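Local coordinates for protein putative esterase/lipase/thioesterase (Silicibacter sp., PDB 2PBL) that is a putative esterase, lipase or thioesterase of the alpha/beta-hydrolase fold, probably hydrolysing ester or thioester bonds through a serine nucleophile, at residues F53-L57 with A122-I127; W82-G88 with I246-P252; M98-E102 with Q115-A119; N162-P168 with A205-V211. All coordinates share one frame. Residue numbers count along the deposited sequence, not the author numbering.

In the fold
The chain shows how an alpha/beta hydrolase is held together by contacts of very different sequence span. Starting from the N terminus, Phe53-Leu57 opens interaction 1, which closes 65 residues later on helix 109-126. Inside that loop nests interaction 3, a short return from the end of strand 94-99 to the same helix; strands 52-56 and 94-99 are sheet neighbours. Interaction 2 opens within the loop of interaction 1 and closes only at Ile246-Pro252, so the two cross; it joins the segment running into helix 87-91 to the loop between strand 233-237 and helix 255-261. Its long loop encloses interactions 3 and 4. Interaction 4 follows interaction 3 in series, pairing strands 160-166 and 206-212.

Interaction 1 of 4, residues F53-L57 with A122-I127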
loop_
_atom_site.group_PDB
_atom_site.type_symbol
_atom_site.label_atom_id
_atom_site.label_comp_id
_atom_site.label_asym_id
_atom_site.label_seq_id
_atom_site.Cartn_x
_atom_site.Cartn_y
_atom_site.Cartn_z
ATOM N N PHE A 53 -6.377 5.544 -11.349
ATOM C CA PHE A 53 -5.324 4.560 -11.227
ATOM C C PHE A 53 -4.616 4.357 -12.544
ATOM O O PHE A 53 -5.167 4.605 -13.621
ATOM C CB PHE A 53 -5.811 3.209 -10.680
ATOM C CG PHE A 53 -6.733 2.435 -11.595
ATOM C CD1 PHE A 53 -8.088 2.739 -11.683
ATOM C CD2 PHE A 53 -6.267 1.341 -12.298
ATOM C CE1 PHE A 53 -8.923 2.022 -12.526
ATOM C CE2 PHE A 53 -7.108 0.587 -13.120
ATOM C CZ PHE A 53 -8.450 0.931 -13.217
ATOM N N ASP A 54 -3.359 3.952 -12.421
ATOM C CA ASP A 54 -2.542 3.603 -13.549
ATOM C C ASP A 54 -2.551 2.062 -13.622
ATOM O O ASP A 54 -2.571 1.356 -12.605
ATOM C CB ASP A 54 -1.130 4.142 -13.414
ATOM C CG ASP A 54 -1.042 5.681 -13.547
ATOM O OD1 ASP A 54 -1.963 6.367 -14.047
ATOM O OD2 ASP A 54 -0.002 6.208 -13.125
ATOM N N LEU A 55 -2.622 1.567 -14.841
ATOM C CA LEU A 55 -2.602 0.149 -15.123
ATOM C C LEU A 55 -1.472 -0.157 -16.106
ATOM O O LEU A 55 -1.463 0.314 -17.261
ATOM C CB LEU A 55 -3.937 -0.317 -15.665
ATOM C CG LEU A 55 -4.120 -1.805 -15.881
ATOM C CD1 LEU A 55 -3.942 -2.618 -14.578
ATOM C CD2 LEU A 55 -5.518 -2.031 -16.434
ATOM N N PHE A 56 -0.515 -0.917 -15.603
ATOM C CA PHE A 56 0.646 -1.343 -16.361
ATOM C C PHE A 56 0.469 -2.797 -16.769
ATOM O O PHE A 56 0.330 -3.685 -15.925
ATOM C CB PHE A 56 1.945 -1.118 -15.574
ATOM C CG PHE A 56 2.085 0.295 -15.093
ATOM C CD1 PHE A 56 2.267 1.324 -16.002
ATOM C CD2 PHE A 56 1.950 0.611 -13.749
ATOM C CE1 PHE A 56 2.318 2.626 -15.579
ATOM C CE2 PHE A 56 2.003 1.932 -13.330
ATOM C CZ PHE A 56 2.201 2.918 -14.241
ATOM N N LEU A 57 0.541 -3.032 -18.076
ATOM C CA LEU A 57 0.301 -4.355 -18.649
ATOM C C LEU A 57 1.594 -5.021 -19.000
ATOM O O LEU A 57 2.504 -4.325 -19.498
ATOM C CB LEU A 57 -0.499 -4.216 -19.937
ATOM C CG LEU A 57 -1.827 -3.487 -19.762
ATOM C CD1 LEU A 57 -2.476 -3.214 -21.068
ATOM C CD2 LEU A 57 -2.772 -4.247 -18.848
ATOM N N ALA A 122 -12.470 -1.669 -9.568
ATOM C CA ALA A 122 -12.298 -1.253 -10.961
ATOM C C ALA A 122 -11.128 -1.943 -11.660
ATOM O O ALA A 122 -11.261 -2.458 -12.780
ATOM C CB ALA A 122 -12.145 0.243 -11.019
ATOM N N ALA A 123 -9.980 -2.001 -10.995
ATOM C CA ALA A 123 -8.849 -2.702 -11.590
ATOM C C ALA A 123 -9.185 -4.189 -11.839
ATOM O O ALA A 123 -8.777 -4.748 -12.850
ATOM C CB ALA A 123 -7.601 -2.545 -10.740
ATOM N N ALA A 124 -9.942 -4.807 -10.924
ATOM C CA ALA A 124 -10.343 -6.224 -11.003
ATOM C C ALA A 124 -11.299 -6.511 -12.176
ATOM O O ALA A 124 -11.450 -7.657 -12.560
ATOM C CB ALA A 124 -10.965 -6.665 -9.724
ATOM N N LYS A 125 -11.956 -5.470 -12.694
ATOM C CA LYS A 125 -12.759 -5.595 -13.923
ATOM C C LYS A 125 -11.880 -5.569 -15.174
ATOM O O LYS A 125 -12.253 -6.090 -16.222
ATOM C CB LYS A 125 -13.781 -4.469 -13.992
ATOM C CG LYS A 125 -14.775 -4.599 -12.860
ATOM C CD LYS A 125 -15.890 -3.596 -12.900
ATOM C CE LYS A 125 -16.792 -3.829 -11.679
ATOM N NZ LYS A 125 -17.695 -2.704 -11.477
ATOM N N GLU A 126 -10.717 -4.953 -15.068
ATOM C CA GLU A 126 -9.825 -4.816 -16.220
ATOM C C GLU A 126 -8.974 -6.046 -16.465
ATOM O O GLU A 126 -8.694 -6.416 -17.616
ATOM C CB GLU A 126 -8.915 -3.609 -16.017
ATOM C CG GLU A 126 -9.625 -2.344 -15.923
ATOM C CD GLU A 126 -10.272 -1.985 -17.223
ATOM O OE1 GLU A 126 -9.644 -2.193 -18.269
ATOM O OE2 GLU A 126 -11.404 -1.506 -17.203
ATOM N N ILE A 127 -8.579 -6.676 -15.378
ATOM C CA ILE A 127 -7.714 -7.801 -15.400
ATOM C C ILE A 127 -8.378 -9.028 -14.779
ATOM O O ILE A 127 -8.896 -8.983 -13.647
ATOM C CB ILE A 127 -6.399 -7.480 -14.640
ATOM C CG1 ILE A 127 -5.743 -6.197 -15.160
ATOM C CG2 ILE A 127 -5.431 -8.643 -14.720
ATOM C CD1 ILE A 127 -5.226 -6.297 -16.579
#
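Packing of a helix on a sheet depends on every second strand residue facing the helix, and Phe53-Leu57 illustrates this. Strand 53-56 and helix 122-126 run nearly parallel, their axes 10.4 Å apart at an angle of 25°. Phe53 and Leu55 direct their CA-to-CB bonds toward the helix. The p rotamer of Phe53 (chi1 68°) turns its ring so that CE1 is 4.0 Å from Ala122 CB and CE2 4.0 Å from Ala123 CB. Leu55, with chi1 t and chi2 p, reaches Glu126 CB with CD2 (3.8 Å) and Ile127 CG1 with CD1 (4.0 Å). Leu57 starts out sideways, yet its m,t conformation carries CD2 to 3.9 Å from Ile127 CD1, which the m,m rotamer of Ile127 extends toward the strand. Glu126 lends its aliphatic part to this contact, while its carboxylate forms a salt bridge with Arg40. On the opposite face lie Asp54, salt-bridged to Lys79, and Phe56, which packs against helix 20-35, so strand 52-56 is sandwiched between helices 20-35 and 109-126.

Interaction 2 of 4, residues W82-G88 with I246-P252; sequences WSHLAVG and IEPLADP
Leu85 forms the apolar centre where 3-10 turns 83-85 and 247-250 meet (Leu85 N to Trp82 O and Leu249 N to Ile246 O, both 3.0 Å). In its m,t rotamer it places CD1 3.9 Å from CD1 of Ile246 (p,t) and CB 3.9 Å from CB of Leu249 (m,t). Trp82 (chi1 -38°, chi2 96°) brings CZ3 to 3.6 Å from Ile246 CD1, and Val87 CG1 lies 4.3 Å from Pro252 CD. CA of Leu85 is 4.6 Å from Ala250 CA, CA of Gly88 3.6 Å from Pro252 N, and a side chain at Gly88 would clash with Leu249 O. At the polar edge Gly88 N, in helix 87-91, donates to Leu249 O (3.0 Å, 140°); Leu85 O, 3.2 Å from Leu249 O, does not bond it. Trp82, stacked on His70, lies near an unknown bound molecule, consistent with a pocket. The contact joins the loop after strand 233-237 to the segment entering helix 87-91; Leu85 touches strand 94-99, Val87 helix 20-35 and Leu249 helix 255-261.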
loop_
_atom_site.group_PDB
_atom_site.type_symbol
_atom_site.label_atom_id
_atom_site.label_comp_id
_atom_site.label_asym_id
_atom_site.label_seq_id
_atom_site.Cartn_x
_atom_site.Cartn_y
_atom_site.Cartn_z
ATOM N N TRP A 82 5.450 6.213 -8.013
ATOM C CA TRP A 82 5.740 4.797 -7.723
ATOM C C TRP A 82 5.695 3.790 -8.859
ATOM O O TRP A 82 5.892 2.620 -8.619
ATOM C CB TRP A 82 4.763 4.314 -6.653
ATOM C CG TRP A 82 4.466 5.337 -5.579
ATOM C CD1 TRP A 82 3.402 6.189 -5.554
ATOM C CD2 TRP A 82 5.293 5.696 -4.468
ATOM N NE1 TRP A 82 3.498 7.031 -4.480
ATOM C CE2 TRP A 82 4.641 6.738 -3.785
ATOM C CE3 TRP A 82 6.505 5.205 -3.955
ATOM C CZ2 TRP A 82 5.168 7.315 -2.627
ATOM C CZ3 TRP A 82 7.020 5.775 -2.816
ATOM C CH2 TRP A 82 6.344 6.804 -2.144
ATOM N N SER A 83 5.448 4.253 -10.078
ATOM C CA SER A 83 5.261 3.400 -11.251
ATOM C C SER A 83 6.387 2.426 -11.448
ATOM O O SER A 83 6.158 1.248 -11.745
ATOM C CB SER A 83 5.096 4.280 -12.496
ATOM O OG SER A 83 4.191 5.326 -12.161
ATOM N N HIS A 84 7.615 2.910 -11.267
ATOM C CA HIS A 84 8.822 2.081 -11.484
ATOM C C HIS A 84 8.861 0.816 -10.588
ATOM O O HIS A 84 9.577 -0.159 -10.870
ATOM C CB HIS A 84 10.061 2.947 -11.245
ATOM C CG HIS A 84 10.187 3.433 -9.834
ATOM N ND1 HIS A 84 9.319 4.341 -9.269
ATOM C CD2 HIS A 84 11.089 3.128 -8.875
ATOM C CE1 HIS A 84 9.683 4.572 -8.020
ATOM N NE2 HIS A 84 10.765 3.855 -7.758
ATOM N N LEU A 85 8.067 0.822 -9.525
ATOM C CA LEU A 85 7.982 -0.337 -8.643
ATOM C C LEU A 85 7.158 -1.496 -9.273
ATOM O O LEU A 85 7.059 -2.589 -8.708
ATOM C CB LEU A 85 7.442 0.080 -7.292
ATOM C CG LEU A 85 8.243 1.170 -6.537
ATOM C CD1 LEU A 85 7.576 1.534 -5.228
ATOM C CD2 LEU A 85 9.720 0.751 -6.278
ATOM N N ALA A 86 6.579 -1.256 -10.442
ATOM C CA ALA A 86 5.818 -2.290 -11.165
ATOM C C ALA A 86 6.707 -3.301 -11.885
ATOM O O ALA A 86 6.250 -4.403 -12.242
ATOM C CB ALA A 86 4.880 -1.614 -12.180
ATOM N N VAL A 87 7.988 -2.974 -12.037
ATOM C CA VAL A 87 8.880 -3.819 -12.864
ATOM C C VAL A 87 8.964 -5.315 -12.477
ATOM O O VAL A 87 8.795 -6.187 -13.318
ATOM C CB VAL A 87 10.310 -3.146 -12.953
ATOM C CG1 VAL A 87 11.337 -4.102 -13.522
ATOM C CG2 VAL A 87 10.202 -1.879 -13.796
ATOM N N GLY A 88 9.204 -5.629 -11.220
ATOM C CA GLY A 88 9.394 -7.013 -10.836
ATOM C C GLY A 88 8.184 -7.901 -11.125
ATOM O O GLY A 88 8.322 -8.979 -11.718
ATOM N N ILE A 246 10.750 -0.727 0.057
ATOM C CA ILE A 246 9.978 -0.936 -1.169
ATOM C C ILE A 246 10.835 -1.105 -2.424
ATOM O O ILE A 246 10.344 -1.535 -3.468
ATOM C CB ILE A 246 8.996 0.246 -1.410
ATOM C CG1 ILE A 246 9.753 1.584 -1.668
ATOM C CG2 ILE A 246 8.028 0.379 -0.252
ATOM C CD1 ILE A 246 8.818 2.822 -1.799
ATOM N N GLU A 247 12.115 -0.776 -2.336
ATOM C CA GLU A 247 12.981 -0.831 -3.535
ATOM C C GLU A 247 13.017 -2.148 -4.251
ATOM O O GLU A 247 12.961 -2.137 -5.476
ATOM C CB GLU A 247 14.396 -0.314 -3.262
ATOM C CG GLU A 247 14.375 1.169 -3.063
ATOM C CD GLU A 247 15.745 1.843 -2.799
ATOM O OE1 GLU A 247 16.793 1.132 -2.603
ATOM O OE2 GLU A 247 15.727 3.098 -2.779
ATOM N N PRO A 248 13.066 -3.278 -3.517
ATOM C CA PRO A 248 13.057 -4.597 -4.190
ATOM C C PRO A 248 11.872 -4.907 -5.109
ATOM O O PRO A 248 11.938 -5.877 -5.895
ATOM C CB PRO A 248 13.093 -5.589 -3.022
ATOM C CG PRO A 248 13.787 -4.796 -1.926
ATOM C CD PRO A 248 13.229 -3.433 -2.057
ATOM N N LEU A 249 10.800 -4.110 -5.034
ATOM C CA LEU A 249 9.682 -4.287 -5.962
ATOM C C LEU A 249 10.108 -4.123 -7.424
ATOM O O LEU A 249 9.481 -4.680 -8.337
ATOM C CB LEU A 249 8.549 -3.315 -5.656
ATOM C CG LEU A 249 7.702 -3.536 -4.397
ATOM C CD1 LEU A 249 6.717 -2.400 -4.189
ATOM C CD2 LEU A 249 6.926 -4.847 -4.409
ATOM N N ALA A 250 11.156 -3.325 -7.645
ATOM C CA ALA A 250 11.700 -3.073 -8.978
ATOM C C ALA A 250 12.527 -4.269 -9.534
ATOM O O ALA A 250 12.872 -4.304 -10.718
ATOM C CB ALA A 250 12.574 -1.781 -8.937
ATOM N N ASP A 251 12.838 -5.238 -8.679
ATOM C CA ASP A 251 13.699 -6.360 -9.049
ATOM C C ASP A 251 12.900 -7.630 -9.248
ATOM O O ASP A 251 12.365 -8.155 -8.276
ATOM C CB ASP A 251 14.704 -6.569 -7.924
ATOM C CG ASP A 251 15.735 -7.667 -8.222
ATOM O OD1 ASP A 251 15.607 -8.437 -9.214
ATOM O OD2 ASP A 251 16.681 -7.771 -7.413
ATOM N N PRO A 252 12.815 -8.122 -10.496
ATOM C CA PRO A 252 12.152 -9.399 -10.784
ATOM C C PRO A 252 12.479 -10.562 -9.874
ATOM O O PRO A 252 11.593 -11.372 -9.606
ATOM C CB PRO A 252 12.661 -9.722 -12.186
ATOM C CG PRO A 252 12.771 -8.414 -12.828
ATOM C CD PRO A 252 13.283 -7.483 -11.748
#

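Interaction 3 of 4, residues M98-E102 with Q115-A119; sequences MPSYE and QISQA
The strand-to-helix half of a beta-alpha-beta crossover is seen here: the end of strand 94-99 packs back on helix 109-126, which leads on to strand 131-136, parallel to 94-99. Only Met98 and Pro99 of the first segment are strand; Ser100 to Glu102 continue as extended loop, while Gln115-Ala119 is regular helix, with Ala119 N bonded to Gln115 O (2.8 Å). In register, CA of Pro99 lies 6.4 Å from CA of Ala119, and CA of Tyr101 6.4 Å from CA of Gln115.

The apolar contacts come from alternate residues of the first segment, Pro99 and Tyr101. Pro99, its ring C-gamma endo, sets CB 3.6 Å from Ala119 CB and CG 4.1 Å from CD1 of Ile116. That methyl, placed by the m,m rotamer, also meets Tyr101 CD2 at 3.8 Å. Tyr101 has chi1 p, so its ring leads away from the helix to stack with His70, whose backbone O is hydrogen-bonded to Tyr101 OH.

The polar contacts all join Gln115 (chi1 m, chi2 t, chi3 19°) to Glu102 (m,t). Gln115 OE1 accepts from Glu102 N at 2.8 Å and 158°, while Gln115 NE2 makes a weak bond to Glu102 OE1 (3.0 Å, 129°), which also bonds His51 NE2 weakly.

A single amide thus bridges backbone and side chain of Glu102, weakly at the latter, beside a buried apolar contact.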
loop_
_atom_site.group_PDB
_atom_site.type_symbol
_atom_site.label_atom_id
_atom_site.label_comp_id
_atom_site.label_asym_id
_atom_site.label_seq_id
_atom_site.Cartn_x
_atom_site.Cartn_y
_atom_site.Cartn_z
HETATM N N MSE A 98 -2.034 0.845 -9.760
HETATM C CA MSE A 98 -1.623 1.759 -8.712
HETATM C C MSE A 98 -2.605 2.909 -8.531
HETATM O O MSE A 98 -2.649 3.812 -9.316
HETATM C CB MSE A 98 -0.217 2.289 -8.975
HETATM C CG MSE A 98 0.816 1.230 -8.708
HETATM SE SE MSE A 98 2.645 1.905 -8.971
HETATM C CE MSE A 98 3.651 0.356 -8.574
ATOM N N PRO A 99 -3.428 2.869 -7.469
ATOM C CA PRO A 99 -4.337 4.007 -7.390
ATOM C C PRO A 99 -3.807 5.193 -6.609
ATOM O O PRO A 99 -2.880 5.071 -5.765
ATOM C CB PRO A 99 -5.514 3.424 -6.598
ATOM C CG PRO A 99 -4.842 2.518 -5.664
ATOM C CD PRO A 99 -3.704 1.879 -6.421
ATOM N N SER A 100 -4.416 6.339 -6.914
ATOM C CA SER A 100 -4.327 7.530 -6.117
ATOM C C SER A 100 -5.631 7.496 -5.306
ATOM O O SER A 100 -6.528 6.633 -5.533
ATOM C CB SER A 100 -4.297 8.781 -7.006
ATOM O OG SER A 100 -3.034 9.033 -7.585
ATOM N N TYR A 101 -5.733 8.462 -4.421
ATOM C CA TYR A 101 -6.848 8.619 -3.527
ATOM C C TYR A 101 -6.787 10.014 -2.941
ATOM O O TYR A 101 -5.712 10.629 -2.933
ATOM C CB TYR A 101 -6.773 7.563 -2.447
ATOM C CG TYR A 101 -5.427 7.408 -1.745
ATOM C CD1 TYR A 101 -5.090 8.180 -0.608
ATOM C CD2 TYR A 101 -4.508 6.458 -2.189
ATOM C CE1 TYR A 101 -3.852 8.020 0.027
ATOM C CE2 TYR A 101 -3.282 6.272 -1.543
ATOM C CZ TYR A 101 -2.951 7.051 -0.459
ATOM O OH TYR A 101 -1.724 6.829 0.130
ATOM N N GLU A 102 -7.932 10.529 -2.519
ATOM C CA GLU A 102 -7.968 11.819 -1.834
ATOM C C GLU A 102 -7.260 11.682 -0.494
ATOM O O GLU A 102 -7.138 10.592 0.067
ATOM C CB GLU A 102 -9.370 12.345 -1.663
ATOM C CG GLU A 102 -10.025 12.616 -2.968
ATOM C CD GLU A 102 -11.401 13.200 -2.768
ATOM O OE1 GLU A 102 -12.336 12.418 -2.845
ATOM O OE2 GLU A 102 -11.516 14.401 -2.445
ATOM N N GLN A 115 -12.395 4.419 -0.996
ATOM C CA GLN A 115 -11.811 4.690 -2.302
ATOM C C GLN A 115 -10.894 3.581 -2.819
ATOM O O GLN A 115 -10.959 3.208 -3.992
ATOM C CB GLN A 115 -11.046 6.012 -2.285
ATOM C CG GLN A 115 -11.970 7.200 -2.223
ATOM C CD GLN A 115 -11.267 8.580 -2.131
ATOM O OE1 GLN A 115 -10.074 8.736 -2.447
ATOM N NE2 GLN A 115 -12.053 9.601 -1.732
ATOM N N ILE A 116 -10.063 3.021 -1.930
ATOM C CA ILE A 116 -9.201 1.889 -2.302
ATOM C C ILE A 116 -10.077 0.713 -2.704
ATOM O O ILE A 116 -9.784 0.033 -3.694
ATOM C CB ILE A 116 -8.211 1.507 -1.164
ATOM C CG1 ILE A 116 -7.339 2.697 -0.822
ATOM C CG2 ILE A 116 -7.329 0.360 -1.592
ATOM C CD1 ILE A 116 -6.687 3.287 -2.097
ATOM N N SER A 117 -11.189 0.488 -1.993
ATOM C CA SER A 117 -12.094 -0.557 -2.364
ATOM C C SER A 117 -12.647 -0.332 -3.789
ATOM O O SER A 117 -12.723 -1.254 -4.592
ATOM C CB SER A 117 -13.272 -0.655 -1.384
ATOM O OG SER A 117 -14.129 -1.732 -1.773
ATOM N N GLN A 118 -13.064 0.886 -4.067
ATOM C CA GLN A 118 -13.537 1.257 -5.372
ATOM C C GLN A 118 -12.453 1.041 -6.456
ATOM O O GLN A 118 -12.744 0.534 -7.548
ATOM C CB GLN A 118 -14.035 2.710 -5.355
ATOM C CG GLN A 118 -15.293 2.941 -4.533
ATOM C CD GLN A 118 -16.511 2.177 -5.092
ATOM O OE1 GLN A 118 -16.792 2.204 -6.315
ATOM N NE2 GLN A 118 -17.240 1.499 -4.202
ATOM N N ALA A 119 -11.204 1.394 -6.135
ATOM C CA ALA A 119 -10.084 1.251 -7.058
ATOM C C ALA A 119 -9.751 -0.200 -7.371
ATOM O O ALA A 119 -9.595 -0.536 -8.531
ATOM C CB ALA A 119 -8.833 1.960 -6.502
#

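Interaction 4 of 4, residues N162-P168 with A205-V211; sequences NVVPISP and AKVTVWV
Parallel pairing dominates this mixed alpha/beta-hydrolase sheet, and strands 162-166 and 206-211 provide an example with a proline in it. The axes are 4.7 Å apart and 14° from parallel, and the register sets Asn162 beside Lys206, Val163 beside Val207 and Ile166 beside Trp210, each pair with CA atoms 4.7 Å apart.

Both the N and the O of Val163 face strand 206-211: N donates to Lys206 O (2.8 Å) and O accepts from Thr208 N (3.0 Å). Pro165 has no NH to give; its CD lies 3.2 Å from Thr208 O, and that oxygen receives a CA-H...O contact from Val164 CA (3.3 Å). CA of Pro165 and CA of Val209 stand 5.4 Å apart, the widest spacing of the register. Pairing resumes when Pro165 O accepts from Trp210 N (3.1 Å, 178°) and Ser167 N donates to Trp210 O (2.7 Å). Ser167, with phi 52°, turns the chain. On the strand's other side, the backbones of Asn162 and Val164 bond to Leu133, and that of Ile166 to Gly135 and Ser137.

Trp210 (chi1 t) touches Val164 CG1 with CB at 4.1 Å, and Pro168 CG meets Val209 CG1 at 3.8 Å. Asn162 ND2 bonds Ile260 O and Ala262 O.

The chemistry implies a sheet that tolerates one missing donor and, at its C-terminal end, delivers Ser167 OG to Glu215, the putative acid of a Ser-His-Glu triad.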
loop_
_atom_site.group_PDB
_atom_site.type_symbol
_atom_site.label_atom_id
_atom_site.label_comp_id
_atom_site.label_asym_id
_atom_site.label_seq_id
_atom_site.Cartn_x
_atom_site.Cartn_y
_atom_site.Cartn_z
ATOM N N ASN A 162 -2.918 -13.203 -2.151
ATOM C CA ASN A 162 -1.865 -12.778 -1.208
ATOM C C ASN A 162 -2.072 -11.306 -0.869
ATOM O O ASN A 162 -2.468 -10.484 -1.730
ATOM C CB ASN A 162 -0.432 -12.838 -1.822
ATOM C CG ASN A 162 -0.013 -14.200 -2.382
ATOM O OD1 ASN A 162 -0.268 -15.209 -1.784
ATOM N ND2 ASN A 162 0.749 -14.220 -3.580
ATOM N N VAL A 163 -1.782 -10.954 0.381
ATOM C CA VAL A 163 -1.754 -9.563 0.821
ATOM C C VAL A 163 -0.440 -9.361 1.573
ATOM O O VAL A 163 -0.187 -10.046 2.585
ATOM C CB VAL A 163 -2.950 -9.132 1.708
ATOM C CG1 VAL A 163 -2.781 -7.660 2.051
ATOM C CG2 VAL A 163 -4.250 -9.340 0.980
ATOM N N VAL A 164 0.350 -8.389 1.090
ATOM C CA VAL A 164 1.690 -8.060 1.636
ATOM C C VAL A 164 1.769 -6.582 1.989
ATOM O O VAL A 164 2.174 -5.745 1.159
ATOM C CB VAL A 164 2.854 -8.444 0.672
ATOM C CG1 VAL A 164 4.226 -8.203 1.340
ATOM C CG2 VAL A 164 2.723 -9.889 0.252
ATOM N N PRO A 165 1.378 -6.239 3.230
ATOM C CA PRO A 165 1.494 -4.865 3.748
ATOM C C PRO A 165 2.923 -4.640 4.155
ATOM O O PRO A 165 3.476 -5.429 4.935
ATOM C CB PRO A 165 0.633 -4.908 5.019
ATOM C CG PRO A 165 -0.181 -6.148 4.908
ATOM C CD PRO A 165 0.699 -7.095 4.237
ATOM N N ILE A 166 3.544 -3.646 3.532
ATOM C CA ILE A 166 4.923 -3.367 3.725
ATOM C C ILE A 166 4.976 -2.199 4.716
ATOM O O ILE A 166 4.486 -1.097 4.424
ATOM C CB ILE A 166 5.573 -2.976 2.396
ATOM C CG1 ILE A 166 5.372 -4.087 1.332
ATOM C CG2 ILE A 166 7.023 -2.673 2.641
ATOM C CD1 ILE A 166 5.693 -3.593 -0.179
ATOM N N SER A 167 5.540 -2.445 5.895
ATOM C CA SER A 167 5.654 -1.420 6.922
ATOM C C SER A 167 4.288 -0.780 7.188
ATOM O O SER A 167 4.137 0.447 7.168
ATOM C CB SER A 167 6.670 -0.384 6.471
ATOM O OG SER A 167 7.843 -1.034 5.963
ATOM N N PRO A 168 3.275 -1.622 7.498
ATOM C CA PRO A 168 1.939 -1.090 7.688
ATOM C C PRO A 168 1.653 -0.352 9.022
ATOM O O PRO A 168 2.330 -0.538 10.051
ATOM C CB PRO A 168 1.080 -2.359 7.706
ATOM C CG PRO A 168 2.018 -3.387 8.352
ATOM C CD PRO A 168 3.321 -3.091 7.647
ATOM N N ALA A 205 -6.716 -15.377 2.514
ATOM C CA ALA A 205 -5.566 -14.909 1.716
ATOM C C ALA A 205 -4.325 -15.083 2.567
ATOM O O ALA A 205 -4.426 -15.057 3.789
ATOM C CB ALA A 205 -5.708 -13.482 1.331
ATOM N N LYS A 206 -3.177 -15.311 1.926
ATOM C CA LYS A 206 -1.937 -15.459 2.672
ATOM C C LYS A 206 -1.440 -14.024 2.865
ATOM O O LYS A 206 -1.163 -13.294 1.882
ATOM C CB LYS A 206 -0.920 -16.289 1.903
ATOM C CG LYS A 206 0.284 -16.749 2.738
ATOM C CD LYS A 206 1.198 -17.642 1.864
ATOM C CE LYS A 206 2.315 -18.427 2.605
ATOM N NZ LYS A 206 3.092 -19.308 1.579
ATOM N N VAL A 207 -1.310 -13.645 4.125
ATOM C CA VAL A 207 -0.875 -12.336 4.511
ATOM C C VAL A 207 0.557 -12.445 5.063
ATOM O O VAL A 207 0.825 -13.237 5.940
ATOM C CB VAL A 207 -1.773 -11.738 5.650
ATOM C CG1 VAL A 207 -1.242 -10.305 6.034
ATOM C CG2 VAL A 207 -3.213 -11.668 5.232
ATOM N N THR A 208 1.439 -11.589 4.558
ATOM C CA THR A 208 2.838 -11.558 4.991
ATOM C C THR A 208 3.160 -10.095 5.306
ATOM O O THR A 208 3.098 -9.253 4.424
ATOM C CB THR A 208 3.796 -12.107 3.917
ATOM O OG1 THR A 208 3.431 -13.451 3.546
ATOM C CG2 THR A 208 5.244 -12.126 4.456
ATOM N N VAL A 209 3.468 -9.814 6.563
ATOM C CA VAL A 209 3.837 -8.474 6.993
ATOM C C VAL A 209 5.339 -8.334 6.784
ATOM O O VAL A 209 6.157 -9.104 7.288
ATOM C CB VAL A 209 3.421 -8.189 8.430
ATOM C CG1 VAL A 209 3.715 -6.716 8.785
ATOM C CG2 VAL A 209 1.960 -8.512 8.612
ATOM N N TRP A 210 5.683 -7.344 5.986
ATOM C CA TRP A 210 7.056 -7.130 5.558
ATOM C C TRP A 210 7.497 -5.799 6.130
ATOM O O TRP A 210 6.916 -4.775 5.855
ATOM C CB TRP A 210 7.076 -7.139 4.024
ATOM C CG TRP A 210 8.404 -7.164 3.429
ATOM C CD1 TRP A 210 9.313 -6.136 3.409
ATOM C CD2 TRP A 210 9.035 -8.277 2.807
ATOM N NE1 TRP A 210 10.454 -6.548 2.788
ATOM C CE2 TRP A 210 10.321 -7.862 2.422
ATOM C CE3 TRP A 210 8.634 -9.596 2.532
ATOM C CZ2 TRP A 210 11.217 -8.708 1.740
ATOM C CZ3 TRP A 210 9.524 -10.438 1.881
ATOM C CH2 TRP A 210 10.795 -9.981 1.472
ATOM N N VAL A 211 8.564 -5.799 6.908
ATOM C CA VAL A 211 9.018 -4.549 7.518
ATOM C C VAL A 211 10.532 -4.457 7.521
ATOM O O VAL A 211 11.202 -5.458 7.603
ATOM C CB VAL A 211 8.437 -4.435 8.941
ATOM C CG1 VAL A 211 8.987 -5.504 9.879
ATOM C CG2 VAL A 211 8.660 -3.049 9.511
#